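Local coordinates for protein putative exotoxin (superantigen) (Streptococcus pyogenes, PDB 1TY0) that is a superantigen toxin that binds zinc and can use a common surface both for T-cell receptor binding and for dimerization, at residues C28-L33 against K66-N71. Numbering follows the deposited sequence.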
loop_
_atom_site.group_PDB
_atom_site.type_symbol
_atom_site.label_atom_id
_atom_site.label_comp_id
_atom_site.label_asym_id
_atom_site.label_seq_id
_atom_site.Cartn_x
_atom_site.Cartn_y
_atom_site.Cartn_z
ATOM N N CYS A 28 -9.969 -14.992 9.508
ATOM C CA CYS A 28 -9.221 -15.859 8.604
ATOM C C CYS A 28 -8.711 -17.094 9.331
ATOM O O CYS A 28 -8.348 -17.031 10.503
ATOM C CB CYS A 28 -8.032 -15.099 8.028
ATOM S SG CYS A 28 -8.520 -13.590 7.196
ATOM N N ASN A 29 -8.650 -18.211 8.621
ATOM C CA ASN A 29 -8.201 -19.457 9.229
ATOM C C ASN A 29 -6.694 -19.665 9.239
ATOM O O ASN A 29 -6.018 -19.443 8.230
ATOM C CB ASN A 29 -8.847 -20.647 8.519
ATOM C CG ASN A 29 -8.551 -21.960 9.209
ATOM O OD1 ASN A 29 -7.695 -22.732 8.774
ATOM N ND2 ASN A 29 -9.250 -22.213 10.306
ATOM N N ILE A 30 -6.171 -20.092 10.384
ATOM C CA ILE A 30 -4.747 -20.397 10.500
ATOM C C ILE A 30 -4.588 -21.783 9.894
ATOM O O ILE A 30 -4.989 -22.779 10.499
ATOM C CB ILE A 30 -4.278 -20.459 11.973
ATOM C CG1 ILE A 30 -4.383 -19.073 12.618
ATOM C CG2 ILE A 30 -2.831 -20.962 12.040
ATOM C CD1 ILE A 30 -3.920 -19.022 14.063
ATOM N N ASP A 31 -4.014 -21.851 8.698
ATOM C CA ASP A 31 -3.826 -23.136 8.030
ATOM C C ASP A 31 -2.649 -23.917 8.590
ATOM O O ASP A 31 -2.688 -25.150 8.667
ATOM C CB ASP A 31 -3.631 -22.943 6.525
ATOM C CG ASP A 31 -4.946 -22.800 5.779
ATOM O OD1 ASP A 31 -6.015 -22.939 6.407
ATOM O OD2 ASP A 31 -4.914 -22.556 4.557
ATOM N N TYR A 32 -1.598 -23.208 8.974
ATOM C CA TYR A 32 -0.425 -23.878 9.519
ATOM C C TYR A 32 0.401 -22.944 10.391
ATOM O O TYR A 32 0.419 -21.724 10.177
ATOM C CB TYR A 32 0.440 -24.424 8.375
ATOM C CG TYR A 32 1.392 -25.507 8.810
ATOM C CD1 TYR A 32 0.921 -26.773 9.167
ATOM C CD2 TYR A 32 2.761 -25.264 8.895
ATOM C CE1 TYR A 32 1.793 -27.768 9.599
ATOM C CE2 TYR A 32 3.643 -26.255 9.329
ATOM C CZ TYR A 32 3.149 -27.503 9.676
ATOM O OH TYR A 32 4.022 -28.478 10.099
ATOM N N LEU A 33 1.075 -23.528 11.382
ATOM C CA LEU A 33 1.927 -22.785 12.301
ATOM C C LEU A 33 3.315 -23.407 12.380
ATOM O O LEU A 33 3.456 -24.608 12.620
ATOM C CB LEU A 33 1.329 -22.774 13.717
ATOM C CG LEU A 33 -0.004 -22.062 13.964
ATOM C CD1 LEU A 33 -0.509 -22.395 15.365
ATOM C CD2 LEU A 33 0.182 -20.556 13.806
ATOM N N LYS A 66 -3.669 -24.418 15.133
ATOM C CA LYS A 66 -4.147 -24.537 13.761
ATOM C C LYS A 66 -5.666 -24.504 13.713
ATOM O O LYS A 66 -6.344 -24.992 14.621
ATOM C CB LYS A 66 -3.653 -25.833 13.105
ATOM C CG LYS A 66 -2.162 -25.889 12.853
ATOM C CD LYS A 66 -1.779 -27.153 12.093
ATOM C CE LYS A 66 -2.098 -28.408 12.891
ATOM N NZ LYS A 66 -1.704 -29.653 12.170
ATOM N N ASN A 67 -6.176 -23.911 12.640
ATOM C CA ASN A 67 -7.600 -23.770 12.372
ATOM C C ASN A 67 -8.353 -22.823 13.297
ATOM O O ASN A 67 -9.581 -22.825 13.345
ATOM C CB ASN A 67 -8.258 -25.144 12.323
ATOM C CG ASN A 67 -7.671 -26.007 11.227
ATOM O OD1 ASN A 67 -7.487 -25.544 10.099
ATOM N ND2 ASN A 67 -7.362 -27.258 11.548
ATOM N N GLN A 68 -7.596 -22.011 14.025
ATOM C CA GLN A 68 -8.171 -20.999 14.896
ATOM C C GLN A 68 -8.413 -19.837 13.933
ATOM O O GLN A 68 -7.668 -19.675 12.962
ATOM C CB GLN A 68 -7.154 -20.577 15.961
ATOM C CG GLN A 68 -7.620 -19.483 16.906
ATOM C CD GLN A 68 -6.520 -19.024 17.854
ATOM O OE1 GLN A 68 -5.518 -19.722 18.053
ATOM N NE2 GLN A 68 -6.706 -17.848 18.454
ATOM N N LYS A 69 -9.454 -19.049 14.180
ATOM C CA LYS A 69 -9.747 -17.903 13.331
ATOM C C LYS A 69 -9.011 -16.692 13.884
ATOM O O LYS A 69 -8.980 -16.469 15.096
ATOM C CB LYS A 69 -11.253 -17.624 13.297
ATOM C CG LYS A 69 -12.076 -18.716 12.631
ATOM C CD LYS A 69 -11.667 -18.902 11.179
ATOM C CE LYS A 69 -12.486 -19.999 10.505
ATOM N NZ LYS A 69 -12.271 -21.328 11.139
ATOM N N VAL A 70 -8.404 -15.917 12.995
ATOM C CA VAL A 70 -7.669 -14.735 13.415
ATOM C C VAL A 70 -7.920 -13.552 12.502
ATOM O O VAL A 70 -8.434 -13.699 11.391
ATOM C CB VAL A 70 -6.142 -14.991 13.430
ATOM C CG1 VAL A 70 -5.794 -16.064 14.454
ATOM C CG2 VAL A 70 -5.670 -15.409 12.045
ATOM N N ASN A 71 -7.568 -12.371 13.000
ATOM C CA ASN A 71 -7.676 -11.148 12.225
ATOM C C ASN A 71 -6.263 -10.740 11.869
ATOM O O ASN A 71 -5.319 -10.985 12.629
ATOM C CB ASN A 71 -8.340 -10.042 13.034
ATOM C CG ASN A 71 -9.794 -10.340 13.316
ATOM O OD1 ASN A 71 -10.486 -10.905 12.475
ATOM N ND2 ASN A 71 -10.268 -9.953 14.498
#
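In the OB-fold domain, strand 28-33 meets the start of strand 69-74 at a steep incline, and the antiparallel pairing covers just Cys28 with Val70 and Asn29 with Lys69. Cys28 and Val70 form a hydrogen-bonded pair: Cys28 N gives a nearly straight bond to Val70 O (2.8 Å), and Val70 N returns one to Cys28 O (2.7 Å). Two further backbone bonds tie the loop 66-68 to Ile30. Ile30 N reaches Gln68 O almost along the C=O axis at 3.0 Å, and Asn67 N bonds to Ile30 O at 2.7 Å, beyond the regular pairing.

Between these bonds the side chains sort by face. On the buried side Ile30 holds CG1 anti to its carbonyl carbon and CD1 anti to CA (chi2 -179°), so that CD1 meets Val70 CG1 at 3.5 Å, the two side chains crossing at about a right angle. Val70 turns its other methyl, CG2, into the crowded position between its own N and carbonyl carbon, where it lies 3.5 Å from Cys28 O. Ile40 of the neighbouring strand 37-41 packs on Cys28 and Ile30, and Val91 of strand 84-93 on Val70.

The other face is polar. Asn29, with CG anti to its N (chi1 -173°), lies alongside Asn67, their amide planes nearly coplanar at 23°. Lys69 is folded at chi2 and chi4, its CD 3.9 Å from Cys28 O. At the far end Lys66 runs beside Tyr32, its CD 4.0 Å from Tyr32 CD1.

The backbone N and O of Cys28, Ile30 and Val70 are thus satisfied right beside the buried Ile30-Val70 contact, while the polar groups of Asn29 and Lys69 stay on the more exposed face.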